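Local coordinates for protein nadb-ler3 (Gallus gallus, PDB 3WXB) that reduces carbonyl compounds with NADPH or NADH, as a short-chain dehydrogenase/reductase of chicken fatty liver, at residues A[53-58]-A[103-108]; A[119-124]-A[133-138]; A[157-162]-A[170-175]. All blocks are in the same frame, centred on the assembly; numbering follows the deposited sequence.

Contact 1: A[53-58]-A[103-108]; sequences PEWVFA and ERLKGS
In the Rossmann fold of this reductase, Trp55 and Phe57 project from one face of the parallel sheet, at the start of strand 55-60, onto Arg104 and Leu105 at the C-terminal end of helix 91-105. Strand alternation explains the choice: Trp55 points at this helix and Phe57 brings the end of its ring to it, whereas Val56 between them packs against helix 37-47. Leucine suits the helix position because one slim methyl can serve two aromatic rings. Leu105 CD2 lies over one face of the Trp55 indole, 3.7 Å from the centroid of its six-membered ring and 18° off the normal, a CH-pi contact; Glu54 CB lies over the rim of the opposite face. The same methyl meets the edge of the Phe57 ring, with Leu105 CD2 3.8 Å from Phe57 CE2. Phe57 CE1 is also touched near its plane by Arg104 CB at 4.0 Å, the aliphatic root of a side chain that is bent at chi2 and chi3. With CG of Trp55 anti to its carbonyl carbon (chi1 -60°), the broad indole reaches beyond the strand to the loop after the helix. Replacing Trp55 with an alanine would probably leave the Leu105 methyl without its aromatic face and open a gap between strand and helix end. Beyond Leu105 the chain reverses in a type I' turn, closed by Ser108 N to Leu105 O at 3.0 Å; at Gly107 a side chain would press on the preceding carbonyl. The turn brings Ser108 CB to 4.1 Å from Trp55 CH2.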
loop_
_atom_site.group_PDB
_atom_site.type_symbol
_atom_site.label_atom_id
_atom_site.label_comp_id
_atom_site.label_asym_id
_atom_site.label_seq_id
_atom_site.Cartn_x
_atom_site.Cartn_y
_atom_site.Cartn_z
ATOM N N PRO A 53 -8.586 -1.920 31.734
ATOM C CA PRO A 53 -9.783 -2.203 30.974
ATOM C C PRO A 53 -10.576 -3.263 31.654
ATOM O O PRO A 53 -9.992 -4.069 32.296
ATOM C CB PRO A 53 -9.226 -2.728 29.651
ATOM C CG PRO A 53 -7.930 -2.213 29.564
ATOM C CD PRO A 53 -7.390 -2.105 30.919
ATOM N N GLU A 54 -11.886 -3.245 31.494
ATOM C CA GLU A 54 -12.715 -4.348 31.898
ATOM C C GLU A 54 -12.479 -5.601 31.074
ATOM O O GLU A 54 -12.590 -6.676 31.577
ATOM C CB GLU A 54 -14.189 -3.996 31.836
ATOM C CG GLU A 54 -14.882 -4.371 33.103
ATOM C CD GLU A 54 -16.321 -4.000 33.164
ATOM O OE1 GLU A 54 -16.646 -2.818 33.031
ATOM O OE2 GLU A 54 -17.118 -4.914 33.361
ATOM N N TRP A 55 -12.170 -5.448 29.800
ATOM C CA TRP A 55 -11.833 -6.564 28.939
ATOM C C TRP A 55 -10.640 -6.205 28.095
ATOM O O TRP A 55 -10.673 -5.213 27.421
ATOM C CB TRP A 55 -12.952 -6.881 27.967
ATOM C CG TRP A 55 -14.299 -7.266 28.472
ATOM C CD1 TRP A 55 -14.715 -8.499 28.797
ATOM C CD2 TRP A 55 -15.433 -6.414 28.614
ATOM N NE1 TRP A 55 -16.025 -8.473 29.159
ATOM C CE2 TRP A 55 -16.488 -7.200 29.062
ATOM C CE3 TRP A 55 -15.644 -5.055 28.435
ATOM C CZ2 TRP A 55 -17.750 -6.679 29.325
ATOM C CZ3 TRP A 55 -16.884 -4.539 28.703
ATOM C CH2 TRP A 55 -17.926 -5.345 29.139
ATOM N N VAL A 56 -9.610 -7.029 28.130
ATOM C CA VAL A 56 -8.555 -6.983 27.160
ATOM C C VAL A 56 -8.697 -8.277 26.372
ATOM O O VAL A 56 -8.534 -9.378 26.926
ATOM C CB VAL A 56 -7.181 -6.943 27.805
ATOM C CG1 VAL A 56 -6.110 -6.974 26.702
ATOM C CG2 VAL A 56 -7.039 -5.687 28.690
ATOM N N PHE A 57 -9.077 -8.147 25.107
ATOM C CA PHE A 57 -9.078 -9.270 24.195
ATOM C C PHE A 57 -7.700 -9.403 23.575
ATOM O O PHE A 57 -7.163 -8.467 22.928
ATOM C CB PHE A 57 -10.143 -9.091 23.152
ATOM C CG PHE A 57 -11.523 -9.012 23.732
ATOM C CD1 PHE A 57 -12.248 -10.182 24.012
ATOM C CD2 PHE A 57 -12.088 -7.761 24.064
ATOM C CE1 PHE A 57 -13.561 -10.093 24.590
ATOM C CE2 PHE A 57 -13.386 -7.678 24.632
ATOM C CZ PHE A 57 -14.105 -8.832 24.903
ATOM N N ALA A 58 -7.090 -10.563 23.766
ATOM C CA ALA A 58 -5.782 -10.762 23.161
ATOM C C ALA A 58 -5.954 -11.856 22.090
ATOM O O ALA A 58 -6.351 -13.001 22.425
ATOM C CB ALA A 58 -4.812 -11.179 24.222
ATOM N N GLU A 103 -20.243 -11.455 21.857
ATOM C CA GLU A 103 -21.012 -12.189 22.844
ATOM C C GLU A 103 -20.429 -11.879 24.227
ATOM O O GLU A 103 -21.176 -11.599 25.185
ATOM C CB GLU A 103 -21.026 -13.710 22.497
ATOM C CG GLU A 103 -21.496 -14.582 23.640
ATOM C CD GLU A 103 -21.190 -16.080 23.474
ATOM O OE1 GLU A 103 -21.216 -16.833 24.484
ATOM O OE2 GLU A 103 -20.931 -16.501 22.346
ATOM N N ARG A 104 -19.104 -11.867 24.359
ATOM C CA ARG A 104 -18.500 -11.507 25.670
ATOM C C ARG A 104 -18.775 -10.071 26.119
ATOM O O ARG A 104 -18.868 -9.792 27.331
ATOM C CB ARG A 104 -16.991 -11.825 25.721
ATOM C CG ARG A 104 -16.666 -13.064 26.526
ATOM C CD ARG A 104 -16.731 -12.707 28.028
ATOM N NE ARG A 104 -15.608 -13.143 28.868
ATOM C CZ ARG A 104 -14.833 -14.202 28.667
ATOM N NH1 ARG A 104 -15.003 -15.005 27.651
ATOM N NH2 ARG A 104 -13.872 -14.456 29.522
ATOM N N LEU A 105 -18.942 -9.162 25.154
ATOM C CA LEU A 105 -19.175 -7.742 25.435
ATOM C C LEU A 105 -20.584 -7.458 25.942
ATOM O O LEU A 105 -20.833 -6.435 26.599
ATOM C CB LEU A 105 -18.882 -6.896 24.182
ATOM C CG LEU A 105 -17.375 -6.660 23.973
ATOM C CD1 LEU A 105 -17.136 -5.845 22.660
ATOM C CD2 LEU A 105 -16.687 -5.989 25.197
ATOM N N LYS A 106 -21.499 -8.375 25.650
ATOM C CA LYS A 106 -22.886 -8.363 26.185
ATOM C C LYS A 106 -23.564 -7.034 25.914
ATOM O O LYS A 106 -24.195 -6.463 26.790
ATOM C CB LYS A 106 -22.937 -8.755 27.693
ATOM C CG LYS A 106 -22.603 -10.227 27.987
ATOM C CD LYS A 106 -22.289 -10.544 29.468
ATOM C CE LYS A 106 -20.960 -9.925 29.858
ATOM N NZ LYS A 106 -20.419 -10.390 31.123
ATOM N N GLY A 107 -23.394 -6.529 24.694
ATOM C CA GLY A 107 -24.069 -5.311 24.249
ATOM C C GLY A 107 -23.229 -4.062 24.422
ATOM O O GLY A 107 -23.584 -3.024 23.900
ATOM N N SER A 108 -22.137 -4.150 25.166
ATOM C CA SER A 108 -21.217 -3.023 25.335
ATOM C C SER A 108 -20.338 -2.808 24.086
ATOM O O SER A 108 -20.124 -3.739 23.303
ATOM C CB SER A 108 -20.297 -3.261 26.518
ATOM O OG SER A 108 -20.925 -2.789 27.711
#

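Contact 2: A[119-124]-A[133-138]; sequences IARANT and MSEVYT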
loop_
_atom_site.group_PDB
_atom_site.type_symbol
_atom_site.label_atom_id
_atom_site.label_comp_id
_atom_site.label_asym_id
_atom_site.label_seq_id
_atom_site.Cartn_x
_atom_site.Cartn_y
_atom_site.Cartn_z
ATOM N N ILE A 119 3.548 -9.642 9.294
ATOM C CA ILE A 119 4.717 -10.335 8.794
ATOM C C ILE A 119 5.610 -9.509 7.863
ATOM O O ILE A 119 5.126 -8.566 7.161
ATOM C CB ILE A 119 4.364 -11.680 8.083
ATOM C CG1 ILE A 119 3.505 -11.426 6.832
ATOM C CG2 ILE A 119 3.742 -12.639 9.121
ATOM C CD1 ILE A 119 3.246 -12.717 5.859
ATOM N N ALA A 120 6.881 -9.912 7.823
ATOM C CA ALA A 120 7.900 -9.376 6.893
ATOM C C ALA A 120 8.686 -10.568 6.316
ATOM O O ALA A 120 8.942 -11.551 7.031
ATOM C CB ALA A 120 8.891 -8.460 7.618
ATOM N N ARG A 121 9.083 -10.479 5.062
ATOM C CA ARG A 121 9.866 -11.566 4.487
ATOM C C ARG A 121 11.169 -10.956 3.987
ATOM O O ARG A 121 11.245 -9.740 3.823
ATOM C CB ARG A 121 9.061 -12.286 3.399
ATOM C CG ARG A 121 8.470 -13.628 3.885
ATOM C CD ARG A 121 7.023 -13.717 4.279
ATOM N NE ARG A 121 6.261 -14.246 3.154
ATOM C CZ ARG A 121 5.181 -15.033 3.165
ATOM N NH1 ARG A 121 4.594 -15.502 4.261
ATOM N NH2 ARG A 121 4.682 -15.365 1.992
ATOM N N ALA A 122 12.171 -11.801 3.735
ATOM C CA ALA A 122 13.567 -11.367 3.559
ATOM C C ALA A 122 13.992 -11.365 2.122
ATOM O O ALA A 122 15.166 -11.316 1.807
ATOM C CB ALA A 122 14.508 -12.259 4.376
ATOM N N ASN A 123 13.052 -11.446 1.219
ATOM C CA ASN A 123 13.474 -11.413 -0.176
ATOM C C ASN A 123 13.821 -10.002 -0.734
ATOM O O ASN A 123 13.250 -8.981 -0.313
ATOM C CB ASN A 123 12.514 -12.216 -1.048
ATOM C CG ASN A 123 11.118 -11.996 -0.700
ATOM O OD1 ASN A 123 10.521 -11.020 -1.163
ATOM N ND2 ASN A 123 10.536 -12.903 0.088
ATOM N N THR A 124 14.797 -9.949 -1.633
ATOM C CA THR A 124 15.225 -8.697 -2.290
ATOM C C THR A 124 14.372 -8.437 -3.556
ATOM O O THR A 124 13.494 -9.247 -3.882
ATOM C CB THR A 124 16.719 -8.786 -2.661
ATOM O OG1 THR A 124 16.929 -10.003 -3.373
ATOM C CG2 THR A 124 17.580 -8.848 -1.409
ATOM N N MET A 133 4.415 -11.351 -2.335
ATOM C CA MET A 133 3.720 -10.026 -2.386
ATOM C C MET A 133 2.269 -10.119 -1.933
ATOM O O MET A 133 1.768 -9.300 -1.142
ATOM C CB MET A 133 3.775 -9.395 -3.762
ATOM C CG MET A 133 5.151 -9.009 -4.160
ATOM S SD MET A 133 5.740 -7.417 -3.497
ATOM C CE MET A 133 4.641 -6.324 -4.391
ATOM N N SER A 134 1.559 -11.104 -2.466
ATOM C CA SER A 134 0.191 -11.315 -2.114
ATOM C C SER A 134 -0.059 -11.758 -0.656
ATOM O O SER A 134 -1.004 -11.275 0.043
ATOM C CB SER A 134 -0.426 -12.275 -3.162
ATOM O OG SER A 134 -1.829 -12.309 -2.994
ATOM N N GLU A 135 0.772 -12.635 -0.128
ATOM C CA GLU A 135 0.553 -13.075 1.239
ATOM C C GLU A 135 0.807 -11.977 2.304
ATOM O O GLU A 135 0.103 -11.907 3.322
ATOM C CB GLU A 135 1.388 -14.310 1.561
ATOM C CG GLU A 135 0.764 -15.566 0.825
ATOM C CD GLU A 135 1.550 -16.837 1.027
ATOM O OE1 GLU A 135 2.653 -16.789 1.581
ATOM O OE2 GLU A 135 1.023 -17.898 0.617
ATOM N N VAL A 136 1.854 -11.213 2.084
ATOM C CA VAL A 136 2.278 -10.161 3.031
ATOM C C VAL A 136 1.223 -9.060 2.984
ATOM O O VAL A 136 0.812 -8.530 4.017
ATOM C CB VAL A 136 3.714 -9.602 2.694
ATOM C CG1 VAL A 136 4.118 -8.415 3.660
ATOM C CG2 VAL A 136 4.808 -10.723 2.861
ATOM N N TYR A 137 0.707 -8.787 1.794
ATOM C CA TYR A 137 -0.437 -7.867 1.641
ATOM C C TYR A 137 -1.722 -8.318 2.339
ATOM O O TYR A 137 -2.430 -7.521 3.025
ATOM C CB TYR A 137 -0.769 -7.662 0.191
ATOM C CG TYR A 137 -1.685 -6.486 -0.099
ATOM C CD1 TYR A 137 -2.989 -6.682 -0.602
ATOM C CD2 TYR A 137 -1.239 -5.155 0.140
ATOM C CE1 TYR A 137 -3.840 -5.600 -0.887
ATOM C CE2 TYR A 137 -2.046 -4.073 -0.146
ATOM C CZ TYR A 137 -3.337 -4.288 -0.640
ATOM O OH TYR A 137 -4.105 -3.211 -0.917
ATOM N N THR A 138 -2.075 -9.586 2.140
ATOM C CA THR A 138 -3.267 -10.000 2.829
ATOM C C THR A 138 -3.159 -9.952 4.360
ATOM O O THR A 138 -4.102 -9.567 5.018
ATOM C CB THR A 138 -4.035 -11.258 2.247
ATOM O OG1 THR A 138 -4.195 -12.271 3.235
ATOM C CG2 THR A 138 -3.554 -11.690 0.969
#
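Glu135 OE1 is gripped by two cations: Arg121 NH2 from the loop 119-124, and Lys131 one helical turn back. The Arg121 NH2 to Glu135 OE1 salt bridge is modelled at 2.5 Å, short enough that its exact length deserves caution, but the hydrogen bond is nearly straight at 169°. The oxygen lies in the guanidinium plane and is met on its anti side; the two flat groups stand 80° apart, and NH2 to OE1 is the one bond between them. Asp132 forms a second salt bridge to Arg121 NH2; together the two acids and two bases probably hold the guanidinium in place and balance its charge. Beneath the polar layer Val136 does the packing, and its branching suits the task. Val136 CG1, anti to the backbone N (chi1 176°), comes to 3.6 Å from Ile119 O. Val136 CG2 lies over one face of the guanidinium, 3.8 Å from Arg121 NE, and meets Ile119 CD1 at 3.9 Å. Ile119, which touches the bound NADPH, directly follows the NNAG motif characteristic of classical short-chain dehydrogenases, and its carbonyl accepts a hydrogen bond from Asn140 ND2. The contact thus lays the loop that leaves strand 112-115 along helix 130-160; Val136 also touches Ser197 of helix 196-216, while on the same helix as Val136, Tyr137 turns away from the loop to stack on Tyr137 of the second subunit.

Contact 3: A[157-162]-A[170-175]; sequences KAAQEN and SKAAII
Apolar packing joins Ala158 and Ala159, in the last turn of helix 130-160, to Ala172, just ahead of strand 173-177. Alanine suits all three places because the backbones run so close: the CA atoms of Ala159 and Ala172 are 5.3 Å apart, and their CB atoms touch at 4.1 Å. Ala158 CB in turn rests 3.5 Å from Lys171 O, a close approach that suits the small methyl. Lys171 adds the aliphatic part of its own chain. Its CG lies anti to the backbone N (chi1 170°) and the rest is fully extended, carrying the methylenes past Asn162, with Lys171 CG 4.0 Å from Asn162 CB.

Polar bonds gather at the ends of these side chains. Lys171 NZ donates weakly to Asn162 O at 3.1 Å, and it is bonded to Gly166 O in the connecting loop. Asn162 turns its amide back on its own helix, ND2 giving a 2.7 Å bond to Ala158 O, nearly in line with that C=O.

A water completes the set, accepting from Lys171 NZ at 2.9 Å and donating to Ala159 O.

The ammonium thus sits among main-chain oxygens at the helix's C-terminal side, where the partial negative charge of the helix end is likely to stabilise a protonated lysine, while the methylenes of Lys171 pack against Asn162 and the carbonyl oxygen of Ala159.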
loop_
_atom_site.group_PDB
_atom_site.type_symbol
_atom_site.label_atom_id
_atom_site.label_comp_id
_atom_site.label_asym_id
_atom_site.label_seq_id
_atom_site.Cartn_x
_atom_site.Cartn_y
_atom_site.Cartn_z
ATOM N N LYS A 157 -20.834 1.241 18.566
ATOM C CA LYS A 157 -21.531 1.184 19.856
ATOM C C LYS A 157 -20.749 1.936 20.941
ATOM O O LYS A 157 -21.361 2.712 21.741
ATOM C CB LYS A 157 -21.835 -0.273 20.315
ATOM C CG LYS A 157 -22.757 -0.311 21.619
ATOM C CD LYS A 157 -24.262 -0.502 21.234
ATOM C CE LYS A 157 -24.703 -2.045 21.220
ATOM N NZ LYS A 157 -23.826 -3.042 20.414
ATOM N N ALA A 158 -19.424 1.762 20.963
ATOM C CA ALA A 158 -18.600 2.541 21.891
ATOM C C ALA A 158 -18.698 4.065 21.659
ATOM O O ALA A 158 -18.686 4.831 22.626
ATOM C CB ALA A 158 -17.129 2.078 21.917
ATOM N N ALA A 159 -18.755 4.477 20.395
ATOM C CA ALA A 159 -18.866 5.884 20.012
ATOM C C ALA A 159 -20.216 6.423 20.492
ATOM O O ALA A 159 -20.282 7.506 21.033
ATOM C CB ALA A 159 -18.777 6.039 18.483
ATOM N N GLN A 160 -21.260 5.650 20.288
ATOM C CA GLN A 160 -22.599 5.977 20.727
ATOM C C GLN A 160 -22.757 6.087 22.235
ATOM O O GLN A 160 -23.618 6.760 22.714
ATOM C CB GLN A 160 -23.545 4.929 20.226
ATOM C CG GLN A 160 -24.001 5.198 18.899
ATOM C CD GLN A 160 -24.487 3.983 18.227
ATOM O OE1 GLN A 160 -24.714 2.967 18.844
ATOM N NE2 GLN A 160 -24.636 4.064 16.947
ATOM N N GLU A 161 -21.914 5.393 22.950
ATOM C CA GLU A 161 -21.870 5.431 24.403
ATOM C C GLU A 161 -21.319 6.741 24.953
ATOM O O GLU A 161 -21.528 7.039 26.114
ATOM C CB GLU A 161 -21.076 4.239 25.010
ATOM C CG GLU A 161 -21.838 2.923 25.035
ATOM C CD GLU A 161 -20.921 1.674 25.153
ATOM O OE1 GLU A 161 -19.682 1.784 25.304
ATOM O OE2 GLU A 161 -21.464 0.547 25.108
ATOM N N ASN A 162 -20.574 7.485 24.134
ATOM C CA ASN A 162 -19.897 8.726 24.519
ATOM C C ASN A 162 -20.218 9.779 23.481
ATOM O O ASN A 162 -19.339 10.252 22.803
ATOM C CB ASN A 162 -18.394 8.516 24.576
ATOM C CG ASN A 162 -18.002 7.337 25.458
ATOM O OD1 ASN A 162 -17.585 7.519 26.604
ATOM N ND2 ASN A 162 -18.091 6.116 24.904
ATOM N N SER A 170 -9.853 6.920 23.850
ATOM C CA SER A 170 -10.600 6.424 25.017
ATOM C C SER A 170 -12.051 6.183 24.584
ATOM O O SER A 170 -12.761 5.392 25.198
ATOM C CB SER A 170 -10.554 7.414 26.201
ATOM O OG SER A 170 -9.270 7.443 26.825
ATOM N N LYS A 171 -12.485 6.829 23.516
ATOM C CA LYS A 171 -13.870 6.716 23.033
ATOM C C LYS A 171 -14.082 5.521 22.041
ATOM O O LYS A 171 -14.667 4.483 22.386
ATOM C CB LYS A 171 -14.306 8.071 22.471
ATOM C CG LYS A 171 -15.680 8.098 21.691
ATOM C CD LYS A 171 -16.024 9.510 21.188
ATOM C CE LYS A 171 -17.357 9.461 20.480
ATOM N NZ LYS A 171 -17.873 10.818 20.116
ATOM N N ALA A 172 -13.617 5.654 20.795
ATOM C CA ALA A 172 -13.718 4.550 19.843
ATOM C C ALA A 172 -12.609 4.808 18.856
ATOM O O ALA A 172 -12.612 5.870 18.214
ATOM C CB ALA A 172 -15.053 4.571 19.116
ATOM N N ALA A 173 -11.662 3.881 18.741
ATOM C CA ALA A 173 -10.443 4.114 17.901
ATOM C C ALA A 173 -9.971 2.806 17.215
ATOM O O ALA A 173 -10.076 1.746 17.819
ATOM C CB ALA A 173 -9.279 4.646 18.749
ATOM N N ILE A 174 -9.422 2.920 16.025
ATOM C CA ILE A 174 -8.692 1.876 15.349
ATOM C C ILE A 174 -7.242 2.322 15.263
ATOM O O ILE A 174 -6.948 3.368 14.787
ATOM C CB ILE A 174 -9.254 1.611 13.941
ATOM C CG1 ILE A 174 -10.673 1.081 14.003
ATOM C CG2 ILE A 174 -8.357 0.683 13.171
ATOM C CD1 ILE A 174 -11.437 1.279 12.795
ATOM N N ILE A 175 -6.364 1.503 15.766
ATOM C CA ILE A 175 -4.974 1.755 15.751
ATOM C C ILE A 175 -4.307 0.748 14.795
ATOM O O ILE A 175 -4.344 -0.410 15.025
ATOM C CB ILE A 175 -4.345 1.602 17.149
ATOM C CG1 ILE A 175 -5.159 2.330 18.199
ATOM C CG2 ILE A 175 -2.906 2.002 17.156
ATOM C CD1 ILE A 175 -5.588 3.690 17.754
HETATM O O HOH W 1 -20.255 9.767 18.859
#

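In the fold
Along the chain the three contacts follow in series, all within the short-chain dehydrogenase fold. Contacts 1 and 3 lie on the same side of the chain's centre, about 13 Å apart between centres, where helices end and strands of the one parallel sheet begin. They touch, Gly107 O approaching Lys157 CE at 3.1 Å. Contact 2 is on the opposite side, its centre about 32 Å from the centre of each of the other two, where the loop after strand 112-115 leads into helix 130-160 beside the cofactor. That long helix starts near contact 2 and finishes at contact 3, so it spans the subunit from the NADPH side to the opposite side, where strand 173-177 begins.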